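Local coordinates for protein xylan esterase, putative, AXE2C (Cellvibrio japonicus, PDB 2WAA) that removes acetyl groups from acetylated xylan and glucomannan, so taking part in the breakdown of plant cell-wall polysaccharides, at residues C144-D149 with R159-R164; S105-G110 with V182-R187. All coordinates share one frame; numbering follows the deposited sequence.

Interaction 1: C144-D149 with R159-R164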
loop_
_atom_site.group_PDB
_atom_site.type_symbol
_atom_site.label_atom_id
_atom_site.label_comp_id
_atom_site.label_asym_id
_atom_site.label_seq_id
_atom_site.Cartn_x
_atom_site.Cartn_y
_atom_site.Cartn_z
ATOM N N CYS A 144 -4.916 0.397 -3.809
ATOM C CA CYS A 144 -5.137 -0.370 -2.597
ATOM C C CYS A 144 -5.386 -1.860 -2.863
ATOM O O CYS A 144 -5.516 -2.594 -1.919
ATOM C CB CYS A 144 -6.364 0.144 -1.826
ATOM S SG CYS A 144 -6.063 1.553 -0.887
ATOM N N GLY A 145 -5.536 -2.276 -4.113
ATOM C CA GLY A 145 -5.692 -3.688 -4.466
ATOM C C GLY A 145 -7.114 -4.201 -4.338
ATOM O O GLY A 145 -7.333 -5.402 -4.197
ATOM N N GLU A 146 -8.088 -3.296 -4.336
ATOM C CA GLU A 146 -9.483 -3.741 -4.229
ATOM C C GLU A 146 -9.932 -4.723 -5.343
ATOM O O GLU A 146 -9.656 -4.503 -6.526
ATOM C CB GLU A 146 -10.427 -2.523 -4.221
ATOM C CG GLU A 146 -11.959 -2.953 -4.249
ATOM C CD GLU A 146 -12.894 -1.774 -3.915
ATOM O OE1 GLU A 146 -12.427 -0.678 -3.549
ATOM O OE2 GLU A 146 -14.139 -1.966 -3.953
ATOM N N ALA A 147 -10.564 -5.828 -4.919
ATOM C CA ALA A 147 -11.237 -6.795 -5.838
ATOM C C ALA A 147 -10.282 -7.633 -6.672
ATOM O O ALA A 147 -10.708 -8.347 -7.604
ATOM C CB ALA A 147 -12.263 -6.065 -6.744
ATOM N N ILE A 148 -8.999 -7.621 -6.329
ATOM C CA ILE A 148 -8.072 -8.521 -7.026
ATOM C C ILE A 148 -8.445 -9.983 -6.795
ATOM O O ILE A 148 -8.308 -10.813 -7.734
ATOM C CB ILE A 148 -6.608 -8.206 -6.647
ATOM C CG1 ILE A 148 -6.258 -6.824 -7.251
ATOM C CG2 ILE A 148 -5.642 -9.311 -7.081
ATOM C CD1 ILE A 148 -4.884 -6.338 -6.878
ATOM N N ASP A 149 -8.897 -10.324 -5.582
ATOM C CA ASP A 149 -9.168 -11.739 -5.269
ATOM C C ASP A 149 -10.656 -12.066 -5.319
ATOM O O ASP A 149 -11.138 -12.890 -4.546
ATOM C CB ASP A 149 -8.588 -12.176 -3.898
ATOM C CG ASP A 149 -7.076 -12.432 -3.931
ATOM O OD1 ASP A 149 -6.441 -12.410 -5.024
ATOM O OD2 ASP A 149 -6.484 -12.620 -2.829
ATOM N N ARG A 159 -12.205 -9.799 1.945
ATOM C CA ARG A 159 -11.286 -10.815 1.439
ATOM C C ARG A 159 -10.858 -10.576 -0.009
ATOM O O ARG A 159 -9.791 -11.020 -0.434
ATOM C CB ARG A 159 -11.916 -12.224 1.577
ATOM C CG ARG A 159 -10.861 -13.348 1.421
ATOM C CD ARG A 159 -11.539 -14.679 1.040
ATOM N NE ARG A 159 -12.352 -14.490 -0.175
ATOM C CZ ARG A 159 -11.867 -14.322 -1.397
ATOM N NH1 ARG A 159 -10.570 -14.348 -1.615
ATOM N NH2 ARG A 159 -12.706 -14.123 -2.434
ATOM N N TRP A 160 -11.656 -9.820 -0.755
ATOM C CA TRP A 160 -11.330 -9.553 -2.133
ATOM C C TRP A 160 -10.085 -8.681 -2.329
ATOM O O TRP A 160 -9.585 -8.587 -3.447
ATOM C CB TRP A 160 -12.521 -8.867 -2.800
ATOM C CG TRP A 160 -13.643 -9.800 -3.169
ATOM C CD1 TRP A 160 -13.990 -11.009 -2.574
ATOM C CD2 TRP A 160 -14.608 -9.569 -4.193
ATOM N NE1 TRP A 160 -15.085 -11.545 -3.207
ATOM C CE2 TRP A 160 -15.500 -10.678 -4.189
ATOM C CE3 TRP A 160 -14.816 -8.521 -5.096
ATOM C CZ2 TRP A 160 -16.567 -10.789 -5.090
ATOM C CZ3 TRP A 160 -15.869 -8.627 -6.000
ATOM C CH2 TRP A 160 -16.740 -9.744 -5.982
ATOM N N TRP A 161 -9.609 -8.008 -1.281
ATOM C CA TRP A 161 -8.424 -7.170 -1.435
ATOM C C TRP A 161 -7.116 -7.985 -1.416
ATOM O O TRP A 161 -6.948 -8.891 -0.597
ATOM C CB TRP A 161 -8.356 -6.142 -0.290
ATOM C CG TRP A 161 -9.167 -4.884 -0.493
ATOM C CD1 TRP A 161 -8.662 -3.617 -0.559
ATOM C CD2 TRP A 161 -10.603 -4.747 -0.583
ATOM N NE1 TRP A 161 -9.680 -2.701 -0.718
ATOM C CE2 TRP A 161 -10.876 -3.352 -0.728
ATOM C CE3 TRP A 161 -11.681 -5.652 -0.557
ATOM C CZ2 TRP A 161 -12.169 -2.841 -0.863
ATOM C CZ3 TRP A 161 -12.993 -5.135 -0.663
ATOM C CH2 TRP A 161 -13.212 -3.744 -0.842
ATOM N N ASN A 162 -6.185 -7.651 -2.305
ATOM C CA ASN A 162 -4.900 -8.350 -2.323
ATOM C C ASN A 162 -3.796 -7.357 -2.611
ATOM O O ASN A 162 -3.709 -6.837 -3.718
ATOM C CB ASN A 162 -4.976 -9.448 -3.380
ATOM C CG ASN A 162 -3.738 -10.315 -3.404
ATOM O OD1 ASN A 162 -2.656 -9.901 -2.962
ATOM N ND2 ASN A 162 -3.863 -11.491 -4.019
ATOM N N ALA A 163 -2.938 -7.078 -1.634
ATOM C CA ALA A 163 -1.891 -6.058 -1.815
ATOM C C ALA A 163 -0.701 -6.602 -2.615
ATOM O O ALA A 163 -0.168 -5.909 -3.495
ATOM C CB ALA A 163 -1.401 -5.565 -0.411
ATOM N N ARG A 164 -0.278 -7.833 -2.301
ATOM C CA ARG A 164 0.928 -8.431 -2.908
ATOM C C ARG A 164 0.835 -8.486 -4.426
ATOM O O ARG A 164 1.856 -8.392 -5.118
ATOM C CB ARG A 164 1.107 -9.908 -2.487
ATOM C CG ARG A 164 1.807 -10.259 -1.222
ATOM C CD ARG A 164 1.345 -11.726 -0.743
ATOM N NE ARG A 164 1.113 -12.647 -1.877
ATOM C CZ ARG A 164 -0.039 -13.270 -2.206
ATOM N NH1 ARG A 164 -1.203 -13.171 -1.508
ATOM N NH2 ARG A 164 -0.023 -14.033 -3.278
#
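Glu146 runs alongside the indole of Trp161, its CA and CG over one face, and this is the tight part of the contact. Its CA sits almost straight above the five-membered ring, 3.6 Å from the centroid, a CH-pi contact. CG, anti to the backbone N (chi1 174°), lies over the rim of the six-membered ring; the extended chain then carries Glu146 CD past that rim, 3.3 Å from Trp161 CZ2, with the carboxylate plane tilted 23° from the ring. Glu146 OE2 then pairs with Lys156, while Trp161 NE1 is taken by Glu106.

Beside the ring the backbones are tied by Asn162 N to Gly145 O (3.2 Å) and Asp149 N to Trp160 O (2.8 Å), from the first residue of the type II turn Gly145 to Ile148 and from the residue just after it. Ile148 CG2 packs on Asn162 CB. The amide of Asn162 hands a nearly straight N-H from ND2 to Asp149 OD1 (2.9 Å, 178°), meeting it on the syn side but out of the carboxylate plane. Lys319 and Arg104 also bind that carboxylate, which would favour its charged form.

Looser is the partly exposed Arg159, little covered here: its bent chain brings NH2 to 2.9 Å from Asp149 O, and the bond from NH1 is weak. Glu154 shares this NH2 and also receives Trp160 NE1.

Glu146 touches Ser141 and His316, the inferred nucleophile and charge-relay histidine; from this folded-back loop after strand 133-139 it probably lines the active site, consistent with an SGNH (GDSL-type) esterase.

Interaction 2: S105-G110 with V182-R187. With ACT (acetate ion), chain B; ACT (acetate ion), chain C.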
loop_
_atom_site.group_PDB
_atom_site.type_symbol
_atom_site.label_atom_id
_atom_site.label_comp_id
_atom_site.label_asym_id
_atom_site.label_seq_id
_atom_site.Cartn_x
_atom_site.Cartn_y
_atom_site.Cartn_z
ATOM N N SER A 105 -5.783 -5.713 3.841
ATOM C CA SER A 105 -6.856 -4.723 3.989
ATOM C C SER A 105 -6.406 -3.287 3.836
ATOM O O SER A 105 -5.216 -3.009 3.846
ATOM C CB SER A 105 -7.587 -4.950 5.313
ATOM O OG SER A 105 -8.421 -6.088 5.138
ATOM N N GLU A 106 -7.364 -2.361 3.684
ATOM C CA GLU A 106 -7.031 -0.926 3.747
ATOM C C GLU A 106 -7.769 -0.280 4.925
ATOM O O GLU A 106 -8.551 -0.917 5.605
ATOM C CB GLU A 106 -7.406 -0.192 2.446
ATOM C CG GLU A 106 -8.894 -0.299 2.094
ATOM C CD GLU A 106 -9.254 0.539 0.868
ATOM O OE1 GLU A 106 -9.392 1.762 1.040
ATOM O OE2 GLU A 106 -9.378 -0.033 -0.266
ATOM N N ASN A 107 -7.512 0.993 5.157
ATOM C CA ASN A 107 -8.011 1.672 6.370
ATOM C C ASN A 107 -9.495 1.563 6.688
ATOM O O ASN A 107 -9.849 1.377 7.864
ATOM C CB ASN A 107 -7.638 3.140 6.304
ATOM C CG ASN A 107 -6.189 3.399 6.749
ATOM O OD1 ASN A 107 -5.931 3.397 7.935
ATOM N ND2 ASN A 107 -5.265 3.689 5.795
ATOM N N TRP A 108 -10.380 1.682 5.689
ATOM C CA TRP A 108 -11.788 1.632 6.033
ATOM C C TRP A 108 -12.196 0.254 6.540
ATOM O O TRP A 108 -13.203 0.142 7.262
ATOM C CB TRP A 108 -12.725 2.172 4.922
ATOM C CG TRP A 108 -12.907 1.317 3.671
ATOM C CD1 TRP A 108 -12.324 1.541 2.448
ATOM C CD2 TRP A 108 -13.755 0.185 3.502
ATOM N NE1 TRP A 108 -12.745 0.598 1.542
ATOM C CE2 TRP A 108 -13.635 -0.235 2.157
ATOM C CE3 TRP A 108 -14.630 -0.503 4.345
ATOM C CZ2 TRP A 108 -14.335 -1.335 1.640
ATOM C CZ3 TRP A 108 -15.332 -1.618 3.830
ATOM C CH2 TRP A 108 -15.152 -2.022 2.484
ATOM N N HIS A 109 -11.452 -0.793 6.180
ATOM C CA HIS A 109 -11.739 -2.110 6.738
ATOM C C HIS A 109 -11.471 -2.110 8.233
ATOM O O HIS A 109 -12.169 -2.760 8.988
ATOM C CB HIS A 109 -10.817 -3.175 6.141
ATOM C CG HIS A 109 -10.941 -3.335 4.656
ATOM N ND1 HIS A 109 -10.271 -4.329 3.974
ATOM C CD2 HIS A 109 -11.656 -2.645 3.723
ATOM C CE1 HIS A 109 -10.559 -4.245 2.679
ATOM N NE2 HIS A 109 -11.401 -3.237 2.503
ATOM N N GLY A 110 -10.452 -1.370 8.645
ATOM C CA GLY A 110 -10.070 -1.256 10.039
ATOM C C GLY A 110 -8.562 -1.069 10.122
ATOM O O GLY A 110 -7.869 -0.904 9.102
ATOM N N VAL A 182 -0.105 4.401 -0.214
ATOM C CA VAL A 182 -0.820 5.406 0.603
ATOM C C VAL A 182 -2.019 5.757 -0.264
ATOM O O VAL A 182 -1.918 6.563 -1.183
ATOM C CB VAL A 182 0.081 6.624 0.939
ATOM C CG1 VAL A 182 -0.737 7.792 1.572
ATOM C CG2 VAL A 182 1.174 6.180 1.926
ATOM N N CYS A 183 -3.134 5.090 0.006
ATOM C CA CYS A 183 -4.273 5.081 -0.913
ATOM C C CYS A 183 -5.519 4.886 -0.059
ATOM O O CYS A 183 -5.447 4.356 1.064
ATOM C CB CYS A 183 -4.123 3.970 -1.947
ATOM S SG CYS A 183 -3.674 2.362 -1.153
ATOM N N TRP A 184 -6.665 5.292 -0.591
ATOM C CA TRP A 184 -7.928 5.134 0.140
ATOM C C TRP A 184 -9.036 4.955 -0.880
ATOM O O TRP A 184 -9.268 5.853 -1.729
ATOM C CB TRP A 184 -8.188 6.384 0.999
ATOM C CG TRP A 184 -9.154 6.132 2.136
ATOM C CD1 TRP A 184 -10.454 5.778 2.025
ATOM C CD2 TRP A 184 -8.884 6.255 3.532
ATOM N NE1 TRP A 184 -11.036 5.658 3.265
ATOM C CE2 TRP A 184 -10.072 5.931 4.212
ATOM C CE3 TRP A 184 -7.740 6.569 4.274
ATOM C CZ2 TRP A 184 -10.164 5.945 5.599
ATOM C CZ3 TRP A 184 -7.826 6.563 5.663
ATOM C CH2 TRP A 184 -9.036 6.251 6.310
ATOM N N GLY A 185 -9.736 3.833 -0.823
ATOM C CA GLY A 185 -10.827 3.629 -1.781
ATOM C C GLY A 185 -11.888 4.724 -1.768
ATOM O O GLY A 185 -12.306 5.213 -0.703
ATOM N N GLY A 186 -12.378 5.058 -2.958
ATOM C CA GLY A 186 -13.454 6.036 -3.095
ATOM C C GLY A 186 -13.018 7.491 -3.008
ATOM O O GLY A 186 -13.817 8.371 -3.324
ATOM N N ARG A 187 -11.748 7.746 -2.642
ATOM C CA ARG A 187 -11.224 9.092 -2.438
ATOM C C ARG A 187 -10.540 9.680 -3.676
ATOM O O ARG A 187 -10.087 8.935 -4.530
ATOM C CB ARG A 187 -10.278 9.115 -1.242
ATOM C CG ARG A 187 -10.948 8.607 0.027
ATOM C CD ARG A 187 -12.003 9.615 0.632
ATOM N NE ARG A 187 -12.659 8.950 1.777
ATOM C CZ ARG A 187 -12.190 8.999 3.033
ATOM N NH1 ARG A 187 -11.076 9.699 3.314
ATOM N NH2 ARG A 187 -12.824 8.345 4.003
HETATM C C ACT B . -15.624 7.509 1.005
HETATM O O ACT B . -15.704 7.891 2.210
HETATM O OXT ACT B . -16.526 7.918 0.229
HETATM C CH3 ACT B . -14.520 6.617 0.519
HETATM C C ACT C . -11.992 3.601 -6.305
HETATM O O ACT C . -13.062 2.943 -6.056
HETATM O OXT ACT C . -11.404 4.075 -5.305
HETATM C CH3 ACT C . -11.440 3.809 -7.690
HETATM O O HOH W 1 -6.474 3.121 3.193
#
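The inferred oxyanion-hole turn of the esterase, Trp184 to Arg187, meets here a loop of the N-terminal beta domain. Glu106 OE1 accepts the backbone N-H of Gly185 through its syn lone pair, 2.8 Å away and almost straight at 171°. Its CG stands between the backbone N and the carbonyl carbon (chi1 58°), and the chain extends from there toward the turn. The other oxygen, OE2, is bound by Trp161.

Next to this bond, Asn107 CB rests over one face of the Trp184 indole, 3.6 Å from the centroid of the six-membered ring. The amide lies almost parallel to the ring, 6° from its plane, while Asn107 OD1 bonds to Gln111 and Gly211. A water accepts from Asn107 N and ND2 and donates to Cys183 O at 2.7 Å, bridging the two segments. On the opposite face of the indole lies the Arg187 guanidinium, with NH1 engaged by Asp212.

Gly186 N binds OXT of the acetate of chain C, probably from the crystallisation liquor, at 2.7 Å; acetate is also bonded by Ser141 N, Asn236 ND2 and His316 NE2. This fits the inferred role of Gly186 as transition-state stabiliser in the SGNH oxyanion hole.

In the fold
The two contacts lie side by side at the junction of the N-terminal beta domain and the esterase domain, their centres 11 Å apart. Along the chain 105-110 comes first, then both segments of interaction 1, then 182-187, so interaction 1 is nested within the loop closed by interaction 2. Both flank the 177-183 edge of the five-stranded parallel sheet, next to strand 133-139: interaction 1 grows from the loop after strand 133-139, interaction 2 from the end of strand 177-183. The Cys144-Cys183 disulfide and the Glu106-Trp161 pair connect them directly. Together they place the domain junction beside the probable active site.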